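Local coordinates for protein putative GTP pyrophosphokinase (Streptococcus mutans, PDB 3L9D) that probably transfers pyrophosphate from ATP to GTP, the first step in making the alarmone ppGpp, at residues A[46-51]-A[157-161]; A[106-112]-A[170-176]; A[112-116]-A[220-226]; A[133-139]-A[150-156]. One frame throughout, in Å; residues are numbered along the deposited sequence.

How the contacts relate
Contact 2 lies at the heart of the chain, where 106-112 and 170-176 pair in parallel at the middle of the mixed sheet; contact 4 is the antiparallel hairpin at one border of that sheet, about 9 Å away between centres, and joined to it by backbone bonds of 170-176 to 150-156. Contact 1 uses the far end of strand 150-161 and sets helix 42-64 against it, with Leu-51 also packing on Leu-108 of contact 2. Contact 3 continues from Val-112 to the C-terminal helices. Backbone bonds dominate contacts 2 and 4, whereas the more peripheral contacts 1 and 3 rely on side chains: a carboxylate-phenol pair in one, an arginine-aspartate network in the other.

Contact 1. Residues A[46-51]-A[157-161]; sequences QAVGEL and YPVDT
Helix 42-64 packs here on the C-terminal end of strand 150-161, about 16 Å from the centre of the chain to that of the contact, with the segment axes 9.2 Å apart and 115° between their directions. Tyr-157 has the largest share of the buried surface. With its CG anti to the backbone N (chi1 -174°), the ring reaches from the strand to the helix, where Leu-51 covers one face. The leucine's CD2 stands 4.2 Å from the ring centroid of Tyr-157 in an off-centre CH-pi contact, while Ala-47 CB comes obliquely to CD2 of the same ring at 4.0 Å. At the ring edge lies the carboxylate of Glu-50, turned 70° from the ring plane; Tyr-157 OH donates to Glu-50 OE1 at 2.6 Å, although the hydroxyl position is somewhat uncertain. The other oxygen, Glu-50 OE2, receives a water at 2.6 Å that also donates to Asp-160 O, which ties the carboxylate to the strand backbone as well. Val-159 CG2 packs farther along the strand, 3.8 Å from Gln-46 CB. Beyond the segments, Leu-51 continues onto Leu-108 of the central sheet. Apolar residues thus face the sheet and polar ends lie toward the more exposed side, the amphipathic helix-on-sheet packing of an alpha/beta fold.

Contact 2. Residues A[106-112]-A[170-176]; sequences AGLRIMV and AEIQIRT
Six backbone hydrogen bonds join 106-112 to 170-176 in parallel register, passing back and forth between the strands. Both backbone polar atoms of Leu-108 are used: its N donates to Glu-171 O at 2.7 Å with an N-H...O angle of 172°, and its O accepts from Gln-173 N at 2.7 Å. Ile-110 repeats the pattern with Gln-173 O and Arg-175 N. The short segments are 4.5 Å apart and turned by 18°.

On the face bearing Arg-109, Gln-173 and Arg-175, a polar row runs along strand 170-176. Gln-173 NE2 donates to Glu-171 OE1 at 2.9 Å, reaching it from above the carboxylate plane, and Gln-173 OE1 takes a weak bond from Arg-175 NH2. Both arginine chains are extended from CG to NE, and their guanidinium planes lie nearly parallel, 19° apart, Arg-175 NH1 being 3.4 Å from Arg-109 NE over the face. Arg-175 is held in place by Asn-180 and Tyr-148.

The other face is apolar. Ala-106 CB meets Ala-170 CB at 3.8 Å, Ile-110 CD1 touches Ile-172 CG2 at 3.7 Å, and Val-112 CG1 reaches Ile-174 CG2 at 3.9 Å, beneath helices 42-64 and 117-126.

The two faces therefore differ sharply in chemistry: one is buried hydrocarbon, while the other is a polar row of Glu-171, Gln-173 and two arginines with close guanidinium groups. Glu-171 probably offsets part of the charge, yet the paired guanidinium groups would probably still favour a nearby anion, consistent with a nucleotide-handling protein.

Contact 3. Residues A[112-116]-A[220-226]; sequences VQFVD and RQIRDDI
A salt-bridge network between the loop after strand 106-112 and the junction of helices 199-221 and 223-230 defines this contact, with Asp-116 held between Arg-220 and Arg-223. The two arginines approach its carboxylate differently. Arg-220 comes with its guanidinium plane 76° from the carboxylate; NH2 donates to Asp-116 OD2 at 3.2 Å in a nearly straight bond, from above the carboxylate plane, and NE makes a weak bond to OD1 of the same aspartate. A bend at chi3 turns the head back to this position. Arg-223 instead stacks on the carboxylate, the planes only 10° apart. Asp-116 OD1 is 3.2 Å from Arg-223 NE, but no N-H points at it, which makes this an attraction of charges alone. The N-H of Arg-223 NE is spent on Arg-220 O at 2.6 Å, in the carbonyl plane on a lone pair, and this bond fixes the guanidinium over Asp-116.

Next to the charges, Phe-114 presents a face to the aliphatic part of Arg-223, whose CB sits 3.7 Å from the ring centroid and 9° off the normal. Gln-113 CG lies against the opposite face, and Ile-226 CG2 comes to the edge at CZ of Phe-114, 4.2 Å away. Val-115 CG1 packs over the guanidinium face of Arg-220, 3.3 Å from its NH2.

Arg-220 has a second acidic partner in Glu-217 of its own helix. Ahead of the loop, Val-112 is still backbone-bonded to Arg-175, and Asp-117 OD2 accepts the N-H of Phe-114. The junction of helices 199-221 and 223-230 rests on this loop between strand 106-112 and helix 117-126.

Contact 4. Residues A[133-139]-A[150-156]; sequences VIQERDY and SYHVIVE
Tyr-151 and Ile-154, each with 80 Å² buried, and Ile-134 with 72 Å² organise this antiparallel hairpin of strands 132-139 and 150-161. Tyr-151 has CG anti to the backbone N (chi1 -160°), which leads its ring across the neighbouring strand between Glu-136 and Asp-138. Its OH donates to Glu-136 OE1 at 2.6 Å, on the anti lone pair of that oxygen, with the carboxylate at the ring edge and its plane steeply inclined to the ring. Asp-138 CA makes an off-centre CH-pi contact 4.1 Å from the Tyr-151 ring centroid. Arg-126 forms a salt bridge with Glu-136 OE2, so both carboxylate oxygens are engaged.

Ile-154 lies opposite a classic beta bulge, where Ile-134 and Gln-135 share one partner. Ile-134 N donates to Ile-154 O at 2.9 Å, nearly straight at 174°, whereas Gln-135 N reaches the same oxygen only weakly at 3.5 Å. The extra residue shifts the register by one and brings Ile-134 CD1 to within 3.9 Å of Ile-154 CG2; Gln-135 runs alongside Ile-154, pointing the same way.

Farther along, Tyr-139 turns its edge to the face of His-152, with centroids 4.7 Å apart and planes at 57°, and a water bridges Tyr-139 OH and Arg-137 NH1.

The hairpin thus pairs routine backbone bonding with two differing surfaces. Around Tyr-151, the phenol and Arg-126 both grip Glu-136, an environment that would probably stabilise its negative charge; on the other surface, His-152 NE2 is hydrogen-bonded to Tyr-148 OH, while the bridging water takes a weak bond at ND1.

Contact 1. Residues A[46-51]-A[157-161]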
# COMPACT_ATOMS: atom_id res chain seq x y z
N GLN A 46 1.44 -10.55 -13.27
CA GLN A 46 2.81 -11.00 -13.07
C GLN A 46 3.53 -10.10 -12.06
O GLN A 46 4.16 -10.61 -11.12
CB GLN A 46 3.60 -10.95 -14.37
CG GLN A 46 3.09 -11.84 -15.46
CD GLN A 46 4.04 -11.88 -16.66
OE1 GLN A 46 3.68 -11.46 -17.77
NE2 GLN A 46 5.27 -12.37 -16.44
N ALA A 47 3.47 -8.79 -12.29
CA ALA A 47 4.13 -7.80 -11.44
C ALA A 47 3.73 -7.92 -9.96
O ALA A 47 4.58 -7.88 -9.08
CB ALA A 47 3.87 -6.40 -11.95
N VAL A 48 2.44 -8.10 -9.67
CA VAL A 48 2.00 -8.26 -8.29
C VAL A 48 2.65 -9.48 -7.66
O VAL A 48 3.01 -9.47 -6.49
CB VAL A 48 0.47 -8.39 -8.17
CG1 VAL A 48 0.07 -8.68 -6.73
CG2 VAL A 48 -0.20 -7.12 -8.62
N GLY A 49 2.77 -10.54 -8.46
CA GLY A 49 3.34 -11.80 -7.98
C GLY A 49 4.82 -11.66 -7.64
O GLY A 49 5.23 -12.12 -6.57
N GLU A 50 5.60 -11.04 -8.53
CA GLU A 50 7.03 -10.77 -8.29
C GLU A 50 7.27 -9.76 -7.17
O GLU A 50 8.15 -9.96 -6.31
CB GLU A 50 7.69 -10.28 -9.57
CG GLU A 50 7.48 -11.22 -10.75
CD GLU A 50 8.05 -10.66 -12.03
OE1 GLU A 50 8.99 -9.84 -11.96
OE2 GLU A 50 7.57 -11.06 -13.10
N LEU A 51 6.51 -8.68 -7.17
CA LEU A 51 6.63 -7.69 -6.11
C LEU A 51 6.33 -8.33 -4.75
O LEU A 51 7.00 -8.05 -3.75
CB LEU A 51 5.75 -6.46 -6.38
CG LEU A 51 6.29 -5.61 -7.55
CD1 LEU A 51 5.20 -4.74 -8.16
CD2 LEU A 51 7.47 -4.77 -7.11
N TYR A 157 7.87 -0.54 -12.71
CA TYR A 157 8.40 -1.89 -12.56
C TYR A 157 8.47 -2.55 -13.93
O TYR A 157 7.45 -2.67 -14.61
CB TYR A 157 7.52 -2.71 -11.62
CG TYR A 157 8.11 -4.06 -11.34
CD1 TYR A 157 9.18 -4.20 -10.46
CD2 TYR A 157 7.64 -5.19 -11.99
CE1 TYR A 157 9.74 -5.45 -10.21
CE2 TYR A 157 8.21 -6.45 -11.75
CZ TYR A 157 9.25 -6.56 -10.86
OH TYR A 157 9.82 -7.78 -10.61
N PRO A 158 9.68 -2.93 -14.35
CA PRO A 158 9.82 -3.62 -15.63
C PRO A 158 9.48 -5.09 -15.47
O PRO A 158 10.09 -5.79 -14.66
CB PRO A 158 11.31 -3.45 -15.95
CG PRO A 158 11.75 -2.27 -15.15
CD PRO A 158 10.96 -2.36 -13.89
N VAL A 159 8.49 -5.55 -16.23
CA VAL A 159 8.13 -6.95 -16.19
C VAL A 159 8.34 -7.60 -17.55
O VAL A 159 7.77 -7.16 -18.54
CB VAL A 159 6.68 -7.15 -15.72
CG1 VAL A 159 5.74 -6.33 -16.55
CG2 VAL A 159 6.31 -8.62 -15.78
N ASP A 160 9.16 -8.64 -17.59
CA ASP A 160 9.37 -9.38 -18.84
C ASP A 160 8.22 -10.33 -19.09
O ASP A 160 7.88 -11.10 -18.22
CB ASP A 160 10.70 -10.14 -18.82
CG ASP A 160 11.89 -9.20 -18.87
OD1 ASP A 160 12.44 -8.96 -19.97
OD2 ASP A 160 12.25 -8.66 -17.81
N THR A 161 7.60 -10.22 -20.26
CA THR A 161 6.52 -11.11 -20.65
C THR A 161 7.02 -11.98 -21.81
O THR A 161 8.14 -11.78 -22.29
CB THR A 161 5.26 -10.33 -21.10
OG1 THR A 161 5.54 -9.64 -22.32
CG2 THR A 161 4.85 -9.31 -20.06
O HOH W 1 8.30 -12.13 -15.37

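Contact 2. Residues A[106-112]-A[170-176]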
# COMPACT_ATOMS: atom_id res chain seq x y z
N ALA A 106 -1.65 -2.30 -10.65
CA ALA A 106 -1.11 -3.20 -9.65
C ALA A 106 -1.10 -2.44 -8.34
O ALA A 106 -0.63 -1.30 -8.29
CB ALA A 106 0.29 -3.65 -10.02
N GLY A 107 -1.61 -3.06 -7.28
CA GLY A 107 -1.61 -2.43 -5.97
C GLY A 107 -1.02 -3.32 -4.90
O GLY A 107 -1.42 -4.48 -4.78
N LEU A 108 -0.08 -2.80 -4.12
CA LEU A 108 0.55 -3.59 -3.07
C LEU A 108 0.44 -2.94 -1.71
O LEU A 108 0.39 -1.72 -1.59
CB LEU A 108 2.01 -3.86 -3.40
CG LEU A 108 2.23 -5.04 -4.35
CD1 LEU A 108 2.80 -4.58 -5.65
CD2 LEU A 108 3.13 -6.08 -3.69
N ARG A 109 0.41 -3.77 -0.68
CA ARG A 109 0.32 -3.27 0.68
C ARG A 109 1.41 -3.85 1.55
O ARG A 109 1.52 -5.05 1.68
CB ARG A 109 -1.03 -3.61 1.29
CG ARG A 109 -2.16 -2.90 0.63
CD ARG A 109 -3.28 -2.66 1.60
NE ARG A 109 -4.33 -1.89 0.95
CZ ARG A 109 -5.61 -2.23 0.93
NH1 ARG A 109 -5.99 -3.35 1.55
NH2 ARG A 109 -6.50 -1.46 0.30
N ILE A 110 2.21 -2.98 2.16
CA ILE A 110 3.23 -3.41 3.09
C ILE A 110 2.76 -3.07 4.49
O ILE A 110 2.67 -1.89 4.85
CB ILE A 110 4.59 -2.78 2.76
CG1 ILE A 110 5.01 -3.21 1.35
CG2 ILE A 110 5.63 -3.14 3.80
CD1 ILE A 110 6.34 -2.64 0.84
N MET A 111 2.42 -4.09 5.27
CA MET A 111 1.97 -3.90 6.65
C MET A 111 3.15 -3.84 7.61
O MET A 111 3.93 -4.78 7.72
CB MET A 111 1.01 -5.03 7.06
CG MET A 111 -0.43 -4.56 7.28
SD MET A 111 -1.16 -3.79 5.81
CE MET A 111 -1.30 -5.21 4.72
N VAL A 112 3.30 -2.71 8.29
CA VAL A 112 4.36 -2.51 9.27
C VAL A 112 3.78 -2.48 10.67
O VAL A 112 2.61 -2.17 10.85
CB VAL A 112 5.12 -1.17 9.04
CG1 VAL A 112 5.84 -1.16 7.68
CG2 VAL A 112 4.16 0.03 9.20
N ALA A 170 2.99 0.42 -10.27
CA ALA A 170 2.33 -0.21 -9.15
C ALA A 170 2.18 0.78 -8.00
O ALA A 170 3.08 1.60 -7.75
CB ALA A 170 3.10 -1.43 -8.70
N GLU A 171 1.05 0.74 -7.30
CA GLU A 171 0.93 1.54 -6.10
C GLU A 171 1.18 0.72 -4.83
O GLU A 171 0.44 -0.21 -4.52
CB GLU A 171 -0.43 2.20 -6.02
CG GLU A 171 -0.68 2.75 -4.64
CD GLU A 171 -1.85 3.69 -4.62
OE1 GLU A 171 -2.96 3.23 -4.27
OE2 GLU A 171 -1.64 4.90 -4.94
N ILE A 172 2.24 1.07 -4.12
CA ILE A 172 2.56 0.45 -2.84
C ILE A 172 2.05 1.31 -1.69
O ILE A 172 2.47 2.45 -1.52
CB ILE A 172 4.08 0.31 -2.70
CG1 ILE A 172 4.63 -0.48 -3.87
CG2 ILE A 172 4.44 -0.37 -1.40
CD1 ILE A 172 6.10 -0.24 -4.12
N GLN A 173 1.14 0.78 -0.89
CA GLN A 173 0.74 1.50 0.32
C GLN A 173 1.37 0.87 1.53
O GLN A 173 1.37 -0.36 1.67
CB GLN A 173 -0.78 1.55 0.46
CG GLN A 173 -1.41 2.44 -0.59
CD GLN A 173 -2.89 2.57 -0.40
OE1 GLN A 173 -3.38 2.68 0.72
NE2 GLN A 173 -3.63 2.55 -1.51
N ILE A 174 1.90 1.71 2.41
CA ILE A 174 2.55 1.25 3.63
C ILE A 174 1.68 1.64 4.84
O ILE A 174 1.28 2.80 4.99
CB ILE A 174 3.98 1.85 3.70
CG1 ILE A 174 4.68 1.65 2.35
CG2 ILE A 174 4.78 1.23 4.84
CD1 ILE A 174 5.95 2.44 2.16
N ARG A 175 1.39 0.68 5.71
CA ARG A 175 0.37 0.90 6.74
C ARG A 175 0.67 0.15 8.02
O ARG A 175 1.20 -0.96 7.98
CB ARG A 175 -0.98 0.40 6.24
CG ARG A 175 -1.57 1.21 5.10
CD ARG A 175 -2.88 0.61 4.65
NE ARG A 175 -3.55 1.43 3.65
CZ ARG A 175 -4.74 1.13 3.12
NH1 ARG A 175 -5.38 0.03 3.50
NH2 ARG A 175 -5.28 1.93 2.22
N THR A 176 0.28 0.71 9.16
CA THR A 176 0.20 -0.11 10.38
C THR A 176 -1.01 -1.05 10.32
O THR A 176 -1.91 -0.89 9.49
CB THR A 176 0.13 0.73 11.68
OG1 THR A 176 -0.96 1.67 11.63
CG2 THR A 176 1.42 1.47 11.90

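Contact 3. Residues A[112-116]-A[220-226]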
# COMPACT_ATOMS: atom_id res chain seq x y z
N VAL A 112 3.30 -2.71 8.29
CA VAL A 112 4.36 -2.51 9.27
C VAL A 112 3.78 -2.48 10.67
O VAL A 112 2.61 -2.17 10.85
CB VAL A 112 5.12 -1.17 9.04
CG1 VAL A 112 5.84 -1.16 7.68
CG2 VAL A 112 4.16 0.03 9.20
N GLN A 113 4.61 -2.81 11.66
CA GLN A 113 4.20 -2.82 13.05
C GLN A 113 4.10 -1.42 13.70
O GLN A 113 3.14 -1.15 14.42
CB GLN A 113 5.11 -3.72 13.91
CG GLN A 113 4.47 -4.01 15.29
CD GLN A 113 5.31 -4.86 16.23
OE1 GLN A 113 6.52 -5.06 16.03
NE2 GLN A 113 4.67 -5.34 17.29
N PHE A 114 5.07 -0.54 13.43
CA PHE A 114 5.08 0.80 14.04
C PHE A 114 5.04 1.94 13.03
O PHE A 114 5.57 1.81 11.92
CB PHE A 114 6.32 0.97 14.92
CG PHE A 114 6.42 -0.04 16.01
CD1 PHE A 114 5.54 -0.03 17.08
CD2 PHE A 114 7.42 -1.01 15.98
CE1 PHE A 114 5.65 -0.97 18.10
CE2 PHE A 114 7.54 -1.94 17.00
CZ PHE A 114 6.66 -1.93 18.06
N VAL A 115 4.44 3.06 13.40
CA VAL A 115 4.46 4.23 12.53
C VAL A 115 5.90 4.48 12.06
O VAL A 115 6.17 4.72 10.88
CB VAL A 115 3.96 5.48 13.26
CG1 VAL A 115 4.49 6.71 12.59
CG2 VAL A 115 2.43 5.49 13.32
N ASP A 116 6.83 4.36 13.00
CA ASP A 116 8.22 4.60 12.73
C ASP A 116 8.80 3.66 11.67
O ASP A 116 9.72 4.05 10.94
CB ASP A 116 9.01 4.49 14.04
CG ASP A 116 8.41 5.35 15.14
OD1 ASP A 116 7.42 4.92 15.79
OD2 ASP A 116 8.92 6.47 15.37
N ARG A 220 4.07 3.05 19.79
CA ARG A 220 5.35 3.46 19.21
C ARG A 220 6.27 3.98 20.29
O ARG A 220 7.49 3.97 20.14
CB ARG A 220 5.17 4.52 18.11
CG ARG A 220 4.80 5.91 18.63
CD ARG A 220 4.33 6.81 17.51
NE ARG A 220 5.41 7.16 16.61
CZ ARG A 220 5.30 8.01 15.58
NH1 ARG A 220 4.14 8.61 15.32
NH2 ARG A 220 6.36 8.26 14.82
N GLN A 221 5.69 4.46 21.38
CA GLN A 221 6.48 5.08 22.43
C GLN A 221 7.30 4.08 23.25
O GLN A 221 8.41 4.38 23.68
CB GLN A 221 5.59 5.96 23.30
CG GLN A 221 5.51 7.37 22.72
CD GLN A 221 4.33 8.16 23.23
OE1 GLN A 221 3.70 7.80 24.22
NE2 GLN A 221 4.02 9.25 22.53
N ILE A 222 6.74 2.88 23.43
CA ILE A 222 7.45 1.78 24.06
C ILE A 222 8.01 0.83 22.99
O ILE A 222 8.34 -0.32 23.28
CB ILE A 222 6.55 0.99 25.03
CG1 ILE A 222 5.35 0.37 24.30
CG2 ILE A 222 6.05 1.90 26.14
CD1 ILE A 222 4.37 -0.38 25.22
N ARG A 223 8.12 1.33 21.76
CA ARG A 223 8.50 0.48 20.63
C ARG A 223 9.88 -0.15 20.79
O ARG A 223 10.07 -1.31 20.43
CB ARG A 223 8.37 1.24 19.31
CG ARG A 223 9.64 1.40 18.50
CD ARG A 223 9.48 2.54 17.51
NE ARG A 223 9.20 3.79 18.21
CZ ARG A 223 9.98 4.87 18.14
NH1 ARG A 223 11.07 4.86 17.39
NH2 ARG A 223 9.64 5.96 18.82
N ASP A 224 10.84 0.59 21.33
CA ASP A 224 12.18 0.04 21.53
C ASP A 224 12.12 -1.16 22.47
O ASP A 224 12.89 -2.11 22.33
CB ASP A 224 13.14 1.09 22.08
CG ASP A 224 13.49 2.14 21.06
OD1 ASP A 224 14.00 1.74 19.99
OD2 ASP A 224 13.24 3.34 21.33
N ASP A 225 11.20 -1.09 23.43
CA ASP A 225 11.06 -2.12 24.44
C ASP A 225 10.43 -3.38 23.85
O ASP A 225 10.98 -4.47 23.96
CB ASP A 225 10.22 -1.58 25.60
CG ASP A 225 10.56 -2.24 26.93
OD1 ASP A 225 9.93 -1.86 27.94
OD2 ASP A 225 11.46 -3.11 26.96
N ILE A 226 9.29 -3.22 23.19
CA ILE A 226 8.66 -4.33 22.49
C ILE A 226 9.62 -5.02 21.53
O ILE A 226 9.68 -6.25 21.50
CB ILE A 226 7.41 -3.90 21.70
CG1 ILE A 226 6.33 -3.40 22.66
CG2 ILE A 226 6.91 -5.06 20.85
CD1 ILE A 226 5.25 -2.60 22.00

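Contact 4. Residues A[133-139]-A[150-156]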
# COMPACT_ATOMS: atom_id res chain seq x y z
N VAL A 133 11.34 4.42 -7.88
CA VAL A 133 10.34 5.24 -7.19
C VAL A 133 10.06 6.53 -7.98
O VAL A 133 10.97 7.30 -8.25
CB VAL A 133 10.80 5.54 -5.75
CG1 VAL A 133 9.81 6.42 -5.04
CG2 VAL A 133 11.02 4.23 -5.01
N ILE A 134 8.81 6.78 -8.36
CA ILE A 134 8.51 7.98 -9.15
C ILE A 134 7.53 8.93 -8.48
O ILE A 134 7.32 10.04 -8.98
CB ILE A 134 7.95 7.68 -10.55
CG1 ILE A 134 6.63 6.94 -10.43
CG2 ILE A 134 8.96 6.92 -11.40
CD1 ILE A 134 5.85 6.96 -11.69
N GLN A 135 6.92 8.50 -7.39
CA GLN A 135 6.05 9.39 -6.65
C GLN A 135 5.86 8.95 -5.21
O GLN A 135 5.69 7.77 -4.95
CB GLN A 135 4.71 9.50 -7.36
CG GLN A 135 3.84 10.61 -6.88
CD GLN A 135 2.43 10.45 -7.34
OE1 GLN A 135 2.02 11.01 -8.36
NE2 GLN A 135 1.65 9.67 -6.59
N GLU A 136 5.90 9.89 -4.28
CA GLU A 136 5.57 9.59 -2.88
C GLU A 136 4.50 10.54 -2.37
O GLU A 136 4.48 11.70 -2.74
CB GLU A 136 6.81 9.67 -1.99
CG GLU A 136 7.95 8.79 -2.44
CD GLU A 136 9.08 8.78 -1.44
OE1 GLU A 136 8.82 8.97 -0.23
OE2 GLU A 136 10.23 8.56 -1.87
N ARG A 137 3.60 10.04 -1.53
CA ARG A 137 2.60 10.90 -0.92
C ARG A 137 2.37 10.51 0.53
O ARG A 137 2.00 9.37 0.83
CB ARG A 137 1.29 10.82 -1.68
CG ARG A 137 1.28 11.58 -2.96
CD ARG A 137 -0.07 11.43 -3.61
NE ARG A 137 -0.16 12.17 -4.86
CZ ARG A 137 -1.06 11.93 -5.80
NH1 ARG A 137 -1.96 10.96 -5.63
NH2 ARG A 137 -1.06 12.66 -6.91
N ASP A 138 2.58 11.45 1.44
CA ASP A 138 2.59 11.15 2.85
C ASP A 138 1.22 11.46 3.44
O ASP A 138 0.83 12.61 3.49
CB ASP A 138 3.69 11.97 3.54
CG ASP A 138 3.87 11.61 4.99
OD1 ASP A 138 2.84 11.34 5.64
OD2 ASP A 138 5.01 11.60 5.49
N TYR A 139 0.47 10.43 3.84
CA TYR A 139 -0.78 10.68 4.55
C TYR A 139 -0.68 10.20 5.98
O TYR A 139 -1.68 9.81 6.58
CB TYR A 139 -1.97 10.01 3.89
CG TYR A 139 -2.21 10.38 2.44
CD1 TYR A 139 -2.94 11.51 2.10
CD2 TYR A 139 -1.73 9.57 1.42
CE1 TYR A 139 -3.18 11.83 0.78
CE2 TYR A 139 -1.96 9.88 0.10
CZ TYR A 139 -2.68 11.01 -0.22
OH TYR A 139 -2.91 11.32 -1.55
N SER A 150 -1.89 6.72 5.85
CA SER A 150 -1.23 5.77 4.98
C SER A 150 -0.10 6.48 4.24
O SER A 150 -0.02 7.69 4.24
CB SER A 150 -2.23 5.19 3.99
OG SER A 150 -1.64 4.17 3.22
N TYR A 151 0.79 5.72 3.62
CA TYR A 151 1.84 6.31 2.81
C TYR A 151 1.84 5.66 1.42
O TYR A 151 1.93 4.44 1.31
CB TYR A 151 3.20 6.13 3.49
CG TYR A 151 4.25 7.09 2.98
CD1 TYR A 151 4.67 8.15 3.76
CD2 TYR A 151 4.81 6.94 1.72
CE1 TYR A 151 5.62 9.03 3.32
CE2 TYR A 151 5.78 7.83 1.25
CZ TYR A 151 6.17 8.87 2.06
OH TYR A 151 7.11 9.78 1.61
N HIS A 152 1.73 6.46 0.36
CA HIS A 152 1.62 5.91 -0.98
C HIS A 152 2.88 6.11 -1.80
O HIS A 152 3.36 7.21 -1.92
CB HIS A 152 0.46 6.54 -1.73
CG HIS A 152 -0.86 6.40 -1.04
ND1 HIS A 152 -2.06 6.66 -1.66
CD2 HIS A 152 -1.17 6.01 0.22
CE1 HIS A 152 -3.05 6.44 -0.82
NE2 HIS A 152 -2.53 6.05 0.33
N VAL A 153 3.39 5.02 -2.37
CA VAL A 153 4.55 5.06 -3.26
C VAL A 153 4.18 4.49 -4.62
O VAL A 153 3.58 3.43 -4.70
CB VAL A 153 5.72 4.24 -2.69
CG1 VAL A 153 6.90 4.34 -3.62
CG2 VAL A 153 6.08 4.71 -1.29
N ILE A 154 4.53 5.20 -5.68
CA ILE A 154 4.32 4.67 -7.01
C ILE A 154 5.67 4.28 -7.58
O ILE A 154 6.65 5.03 -7.47
CB ILE A 154 3.60 5.69 -7.93
CG1 ILE A 154 2.25 6.11 -7.32
CG2 ILE A 154 3.40 5.10 -9.33
CD1 ILE A 154 1.31 4.95 -6.96
N VAL A 155 5.73 3.08 -8.15
CA VAL A 155 6.95 2.57 -8.71
C VAL A 155 6.72 2.14 -10.15
O VAL A 155 5.65 1.64 -10.49
CB VAL A 155 7.55 1.41 -7.86
CG1 VAL A 155 8.02 1.92 -6.49
CG2 VAL A 155 6.56 0.21 -7.73
N GLU A 156 7.71 2.41 -11.00
CA GLU A 156 7.76 1.83 -12.34
C GLU A 156 8.49 0.52 -12.20
O GLU A 156 9.60 0.47 -11.66
CB GLU A 156 8.54 2.70 -13.30
CG GLU A 156 7.89 3.97 -13.70
CD GLU A 156 8.76 4.77 -14.65
OE1 GLU A 156 9.85 4.29 -15.03
OE2 GLU A 156 8.34 5.89 -15.01
O HOH W 2 1.09 8.05 -4.31
O HOH W 3 -2.92 9.33 -3.30